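Local coordinates for Dps family protein (Staphylococcus aureus subsp. aureus, PDB 2D5K), which probably stores iron and protects DNA against oxidative damage as a ferritin-like, twelve-subunit member of the Dps family, at residues B[24-29]-B[97-102]; B[19-24]-B[83-88]. All blocks are in the same frame, centred on the assembly; numbering follows the deposited sequence.

Contact 1 (B[24-29]-B[97-102]); sequences TKLHNF and EELSQD
A single lysine ammonium group, that of Lys-25, is shared by two carboxylates one helical turn apart on the neighbouring helix. Lys-25 NZ lies 2.7 Å from Glu-98 OE2 and equally 2.7 Å from Asp-102 OD2, both of them hydrogen-bonded salt bridges. The two acids use different lone pairs: Asp-102 offers the syn lone pair of OD2, on the side of OD1, whereas Glu-98 offers the anti lone pair of OE2. The segments 24-29 and 97-102 run nearly antiparallel (162°), with axes 12.1 Å apart at their closest, a separation that leaves room for side chains of some length on both helices. Lysine suits this place: CG is anti to the backbone N, and the chain bends at chi3 (74°) to meet the shorter Asp-102 tip to tip and Glu-98 obliquely. A third hydrogen bond from Lys-25 NZ goes to Lys-84 O in the loop 83-88, and Glu-98 OE1 is held by the hydroxyl of Tyr-90.

Beside this polar network the contact is apolar. Leu-99 turns its isobutyl end toward helix 5-32, with CG at the edge of the Phe-29 ring, 3.8 Å from Phe-29 CE2. Leu-99 CD1 is 3.8 Å from Leu-26 CD2, the two leucines crossing obliquely. One face of the Phe-29 ring receives CG of Lys-25, 3.8 Å above the ring plane and offset toward the rim, so aliphatic lysine methylene and aromatic ring pack within the same helix. Phe-45 of helix 38-65 and Phe-143 of helix 123-147 also touch Leu-99, which places it in the core of the four-helix bundle. Two carboxylates and a carbonyl around one buried ammonium group should favour its charged form, while its positive charge probably lowers the proton affinity of both acids.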
loop_
_atom_site.group_PDB
_atom_site.type_symbol
_atom_site.label_atom_id
_atom_site.label_comp_id
_atom_site.label_asym_id
_atom_site.label_seq_id
_atom_site.Cartn_x
_atom_site.Cartn_y
_atom_site.Cartn_z
ATOM N N THR B 24 -12.501 -15.974 24.138
ATOM C CA THR B 24 -13.235 -17.158 23.707
ATOM C C THR B 24 -14.746 -16.927 23.719
ATOM O O THR B 24 -15.458 -17.427 22.846
ATOM C CB THR B 24 -12.853 -18.379 24.575
ATOM O OG1 THR B 24 -11.520 -18.789 24.236
ATOM C CG2 THR B 24 -13.806 -19.549 24.333
ATOM N N LYS B 25 -15.247 -16.162 24.684
ATOM C CA LYS B 25 -16.682 -15.905 24.709
ATOM C C LYS B 25 -17.073 -15.124 23.460
ATOM O O LYS B 25 -18.155 -15.327 22.906
ATOM C CB LYS B 25 -17.100 -15.124 25.962
ATOM C CG LYS B 25 -18.595 -14.824 25.968
ATOM C CD LYS B 25 -19.194 -14.717 27.365
ATOM C CE LYS B 25 -18.810 -13.439 28.065
ATOM N NZ LYS B 25 -19.579 -13.294 29.345
ATOM N N LEU B 26 -16.188 -14.239 23.008
ATOM C CA LEU B 26 -16.462 -13.451 21.813
ATOM C C LEU B 26 -16.434 -14.333 20.566
ATOM O O LEU B 26 -17.113 -14.039 19.592
ATOM C CB LEU B 26 -15.466 -12.294 21.686
ATOM C CG LEU B 26 -15.735 -11.132 22.647
ATOM C CD1 LEU B 26 -14.503 -10.241 22.751
ATOM C CD2 LEU B 26 -16.935 -10.334 22.157
ATOM N N HIS B 27 -15.645 -15.406 20.590
ATOM C CA HIS B 27 -15.617 -16.324 19.456
ATOM C C HIS B 27 -16.955 -17.050 19.441
ATOM O O HIS B 27 -17.560 -17.248 18.389
ATOM C CB HIS B 27 -14.491 -17.353 19.591
ATOM C CG HIS B 27 -13.197 -16.909 18.988
ATOM N ND1 HIS B 27 -12.380 -15.970 19.580
ATOM C CD2 HIS B 27 -12.589 -17.260 17.829
ATOM C CE1 HIS B 27 -11.324 -15.762 18.811
ATOM N NE2 HIS B 27 -11.427 -16.533 17.743
ATOM N N ASN B 28 -17.410 -17.441 20.628
ATOM C CA ASN B 28 -18.684 -18.136 20.774
ATOM C C ASN B 28 -19.804 -17.279 20.185
ATOM O O ASN B 28 -20.603 -17.756 19.376
ATOM C CB ASN B 28 -18.944 -18.417 22.259
ATOM C CG ASN B 28 -20.261 -19.131 22.504
ATOM O OD1 ASN B 28 -21.330 -18.613 22.181
ATOM N ND2 ASN B 28 -20.190 -20.331 23.084
ATOM N N PHE B 29 -19.858 -16.008 20.575
ATOM C CA PHE B 29 -20.899 -15.120 20.066
ATOM C C PHE B 29 -20.731 -14.910 18.561
ATOM O O PHE B 29 -21.707 -14.841 17.821
ATOM C CB PHE B 29 -20.872 -13.780 20.813
ATOM C CG PHE B 29 -21.330 -13.871 22.254
ATOM C CD1 PHE B 29 -21.757 -15.086 22.793
ATOM C CD2 PHE B 29 -21.332 -12.742 23.069
ATOM C CE1 PHE B 29 -22.180 -15.174 24.122
ATOM C CE2 PHE B 29 -21.754 -12.819 24.399
ATOM C CZ PHE B 29 -22.179 -14.041 24.924
ATOM N N GLU B 97 -26.373 -7.776 25.396
ATOM C CA GLU B 97 -26.702 -7.397 26.764
ATOM C C GLU B 97 -25.626 -7.907 27.721
ATOM O O GLU B 97 -25.175 -7.173 28.599
ATOM C CB GLU B 97 -28.061 -7.973 27.184
ATOM C CG GLU B 97 -29.246 -7.401 26.431
ATOM C CD GLU B 97 -30.575 -7.954 26.926
ATOM O OE1 GLU B 97 -30.680 -9.188 27.089
ATOM O OE2 GLU B 97 -31.512 -7.156 27.143
ATOM N N GLU B 98 -25.208 -9.159 27.555
ATOM C CA GLU B 98 -24.193 -9.710 28.440
ATOM C C GLU B 98 -22.845 -9.027 28.261
ATOM O O GLU B 98 -22.148 -8.762 29.237
ATOM C CB GLU B 98 -24.025 -11.218 28.241
ATOM C CG GLU B 98 -23.038 -11.813 29.244
ATOM C CD GLU B 98 -23.192 -13.303 29.427
ATOM O OE1 GLU B 98 -24.312 -13.749 29.754
ATOM O OE2 GLU B 98 -22.193 -14.029 29.256
ATOM N N LEU B 99 -22.467 -8.746 27.018
ATOM C CA LEU B 99 -21.195 -8.070 26.791
ATOM C C LEU B 99 -21.252 -6.692 27.441
ATOM O O LEU B 99 -20.270 -6.228 28.022
ATOM C CB LEU B 99 -20.912 -7.932 25.294
ATOM C CG LEU B 99 -20.547 -9.227 24.566
ATOM C CD1 LEU B 99 -20.335 -8.930 23.090
ATOM C CD2 LEU B 99 -19.280 -9.825 25.179
ATOM N N SER B 100 -22.404 -6.034 27.354
ATOM C CA SER B 100 -22.530 -4.717 27.961
ATOM C C SER B 100 -22.321 -4.822 29.467
ATOM O O SER B 100 -21.608 -4.009 30.057
ATOM C CB SER B 100 -23.900 -4.102 27.672
ATOM O OG SER B 100 -24.003 -2.831 28.296
ATOM N N GLN B 101 -22.936 -5.824 30.091
ATOM C CA GLN B 101 -22.767 -6.000 31.527
ATOM C C GLN B 101 -21.303 -6.308 31.840
ATOM O O GLN B 101 -20.766 -5.821 32.831
ATOM C CB GLN B 101 -23.658 -7.125 32.057
ATOM C CG GLN B 101 -23.634 -7.239 33.583
ATOM C CD GLN B 101 -24.138 -5.981 34.273
ATOM O OE1 GLN B 101 -25.279 -5.564 34.071
ATOM N NE2 GLN B 101 -23.288 -5.367 35.094
ATOM N N ASP B 102 -20.657 -7.115 31.002
ATOM C CA ASP B 102 -19.247 -7.432 31.223
ATOM C C ASP B 102 -18.412 -6.157 31.143
ATOM O O ASP B 102 -17.549 -5.912 31.986
ATOM C CB ASP B 102 -18.718 -8.423 30.177
ATOM C CG ASP B 102 -19.163 -9.851 30.439
ATOM O OD1 ASP B 102 -19.404 -10.197 31.615
ATOM O OD2 ASP B 102 -19.252 -10.633 29.469
#

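Contact 2 (B[19-24]-B[83-88]); sequences WTVAYT and VKEAAK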
loop_
_atom_site.group_PDB
_atom_site.type_symbol
_atom_site.label_atom_id
_atom_site.label_comp_id
_atom_site.label_asym_id
_atom_site.label_seq_id
_atom_site.Cartn_x
_atom_site.Cartn_y
_atom_site.Cartn_z
ATOM N N TRP B 19 -9.879 -10.812 29.897
ATOM C CA TRP B 19 -9.842 -10.773 28.449
ATOM C C TRP B 19 -9.501 -12.086 27.767
ATOM O O TRP B 19 -9.835 -12.283 26.600
ATOM C CB TRP B 19 -8.930 -9.631 27.998
ATOM C CG TRP B 19 -9.536 -8.305 28.384
ATOM C CD1 TRP B 19 -9.284 -7.578 29.517
ATOM C CD2 TRP B 19 -10.585 -7.613 27.693
ATOM N NE1 TRP B 19 -10.116 -6.481 29.575
ATOM C CE2 TRP B 19 -10.923 -6.480 28.467
ATOM C CE3 TRP B 19 -11.274 -7.846 26.496
ATOM C CZ2 TRP B 19 -11.920 -5.579 28.081
ATOM C CZ3 TRP B 19 -12.268 -6.948 26.110
ATOM C CH2 TRP B 19 -12.580 -5.829 26.905
ATOM N N THR B 20 -8.858 -12.991 28.491
ATOM C CA THR B 20 -8.557 -14.289 27.908
ATOM C C THR B 20 -9.896 -15.026 27.841
ATOM O O THR B 20 -10.213 -15.667 26.842
ATOM C CB THR B 20 -7.556 -15.078 28.767
ATOM O OG1 THR B 20 -6.285 -14.411 28.746
ATOM C CG2 THR B 20 -7.381 -16.489 28.223
ATOM N N VAL B 21 -10.690 -14.919 28.903
ATOM C CA VAL B 21 -11.998 -15.567 28.917
ATOM C C VAL B 21 -12.903 -14.898 27.885
ATOM O O VAL B 21 -13.606 -15.577 27.131
ATOM C CB VAL B 21 -12.663 -15.482 30.306
ATOM C CG1 VAL B 21 -14.052 -16.101 30.257
ATOM C CG2 VAL B 21 -11.805 -16.207 31.337
ATOM N N ALA B 22 -12.875 -13.567 27.843
ATOM C CA ALA B 22 -13.697 -12.817 26.894
ATOM C C ALA B 22 -13.327 -13.164 25.457
ATOM O O ALA B 22 -14.187 -13.210 24.577
ATOM C CB ALA B 22 -13.532 -11.321 27.124
ATOM N N TYR B 23 -12.041 -13.407 25.224
ATOM C CA TYR B 23 -11.556 -13.755 23.890
ATOM C C TYR B 23 -12.342 -14.937 23.327
ATOM O O TYR B 23 -12.798 -14.912 22.181
ATOM C CB TYR B 23 -10.068 -14.109 23.959
ATOM C CG TYR B 23 -9.465 -14.503 22.632
ATOM C CD1 TYR B 23 -9.162 -13.543 21.665
ATOM C CD2 TYR B 23 -9.205 -15.840 22.340
ATOM C CE1 TYR B 23 -8.609 -13.910 20.435
ATOM C CE2 TYR B 23 -8.657 -16.216 21.118
ATOM C CZ TYR B 23 -8.361 -15.251 20.173
ATOM O OH TYR B 23 -7.815 -15.632 18.969
ATOM N N THR B 24 -12.501 -15.974 24.138
ATOM C CA THR B 24 -13.235 -17.158 23.707
ATOM C C THR B 24 -14.746 -16.927 23.719
ATOM O O THR B 24 -15.458 -17.427 22.846
ATOM C CB THR B 24 -12.853 -18.379 24.575
ATOM O OG1 THR B 24 -11.520 -18.789 24.236
ATOM C CG2 THR B 24 -13.806 -19.549 24.333
ATOM N N VAL B 83 -15.363 -12.226 34.076
ATOM C CA VAL B 83 -16.115 -12.480 32.856
ATOM C C VAL B 83 -16.364 -13.981 32.847
ATOM O O VAL B 83 -15.421 -14.773 32.911
ATOM C CB VAL B 83 -15.311 -12.099 31.593
ATOM C CG1 VAL B 83 -16.063 -12.545 30.342
ATOM C CG2 VAL B 83 -15.075 -10.596 31.561
ATOM N N LYS B 84 -17.629 -14.375 32.790
ATOM C CA LYS B 84 -17.968 -15.787 32.790
ATOM C C LYS B 84 -18.117 -16.305 31.370
ATOM O O LYS B 84 -18.364 -15.536 30.443
ATOM C CB LYS B 84 -19.254 -16.012 33.594
ATOM C CG LYS B 84 -19.146 -15.482 35.024
ATOM C CD LYS B 84 -17.916 -16.060 35.727
ATOM C CE LYS B 84 -17.545 -15.281 36.988
ATOM N NZ LYS B 84 -18.638 -15.272 37.996
ATOM N N GLU B 85 -17.951 -17.611 31.199
ATOM C CA GLU B 85 -18.065 -18.208 29.877
ATOM C C GLU B 85 -19.495 -18.154 29.362
ATOM O O GLU B 85 -20.448 -18.045 30.139
ATOM C CB GLU B 85 -17.564 -19.653 29.908
ATOM C CG GLU B 85 -16.130 -19.765 30.397
ATOM C CD GLU B 85 -15.336 -20.797 29.630
ATOM O OE1 GLU B 85 -15.367 -21.988 30.010
ATOM O OE2 GLU B 85 -14.689 -20.410 28.633
ATOM N N ALA B 86 -19.637 -18.226 28.046
ATOM C CA ALA B 86 -20.947 -18.177 27.418
ATOM C C ALA B 86 -21.808 -19.377 27.791
ATOM O O ALA B 86 -21.306 -20.489 27.962
ATOM C CB ALA B 86 -20.790 -18.109 25.904
ATOM N N ALA B 87 -23.105 -19.132 27.928
ATOM C CA ALA B 87 -24.069 -20.180 28.237
ATOM C C ALA B 87 -24.730 -20.519 26.904
ATOM O O ALA B 87 -24.441 -19.884 25.889
ATOM C CB ALA B 87 -25.103 -19.670 29.230
ATOM N N LYS B 88 -25.620 -21.504 26.892
ATOM C CA LYS B 88 -26.280 -21.892 25.648
ATOM C C LYS B 88 -27.594 -21.160 25.378
ATOM O O LYS B 88 -28.248 -20.673 26.297
ATOM C CB LYS B 88 -26.555 -23.400 25.646
ATOM C CG LYS B 88 -25.316 -24.277 25.670
ATOM C CD LYS B 88 -25.699 -25.748 25.591
ATOM C CE LYS B 88 -24.472 -26.640 25.485
ATOM N NZ LYS B 88 -23.562 -26.477 26.651
HETATM O O HOH W 1 -15.087 -17.970 27.418
#
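Val-21 makes the closest approach. Val-21 CG1, anti to the backbone N (chi1 177°), points at the loop and lies 3.3 Å from Val-83 O, a methyl resting against a peptide group. The same methyl, Val-21 CG1, is 4.1 Å from Val-83 CG1 and 4.2 Å from Glu-85 CG, so one branch of a compact valine fits against three successive residues of an extended chain. Val-83 answers with CG1, also anti to its backbone N, which packs 4.3 Å from Ala-22 CB; the small alanine lets the loop come close to the helix, the CA atoms of Ala-22 and Val-83 being 6.4 Å apart.

No direct hydrogen bond joins the two segments. Instead a water donates to both, its oxygen lying 2.8 Å from Val-21 O and 2.8 Å from Glu-85 OE2. Glutamate is long enough to reach this water and the subunit boundary as well: OE2 accepts from the backbone N of Leu-74 of a second subunit, and OE1 from the backbone N of Thr-75, also of the second subunit. Two peptide N-H groups thus hold the carboxylate and fix the oxygen that binds the water.

Farther out, Ser-81 OG is hydrogen-bonded to the Val-83 carbonyl, while Leu-78 of helix 74-80 touches both Val-21 and Glu-85. Val-83 also meets Asp-102 and Ile-106 of helix 92-120, lying between the two helices. The segment 83-88 belongs to the long connection between the second and third helices of the ferritin-like four-helix bundle; the short helix 74-80 within that connection is characteristic of Dps proteins and here takes part in packing between subunits.

From the N terminus, helix 5-32 supplies the first segment of both contacts, which share Thr-24. The chain then forms helix 38-65 and the short helix 74-80 before 83-88 returns to 19-24 and closes contact 2. It next enters helix 92-120, where 97-102 closes contact 1 against 24-29. The two closures therefore cross rather than nest, with centres 6 Å apart. Lys-25 belongs to contact 1 and reaches into the loop of contact 2, and Asn-28 packs on Ala-86. Together they tie the first and third long helices of the bundle to the connection that packs against both, beside the interface with a second subunit.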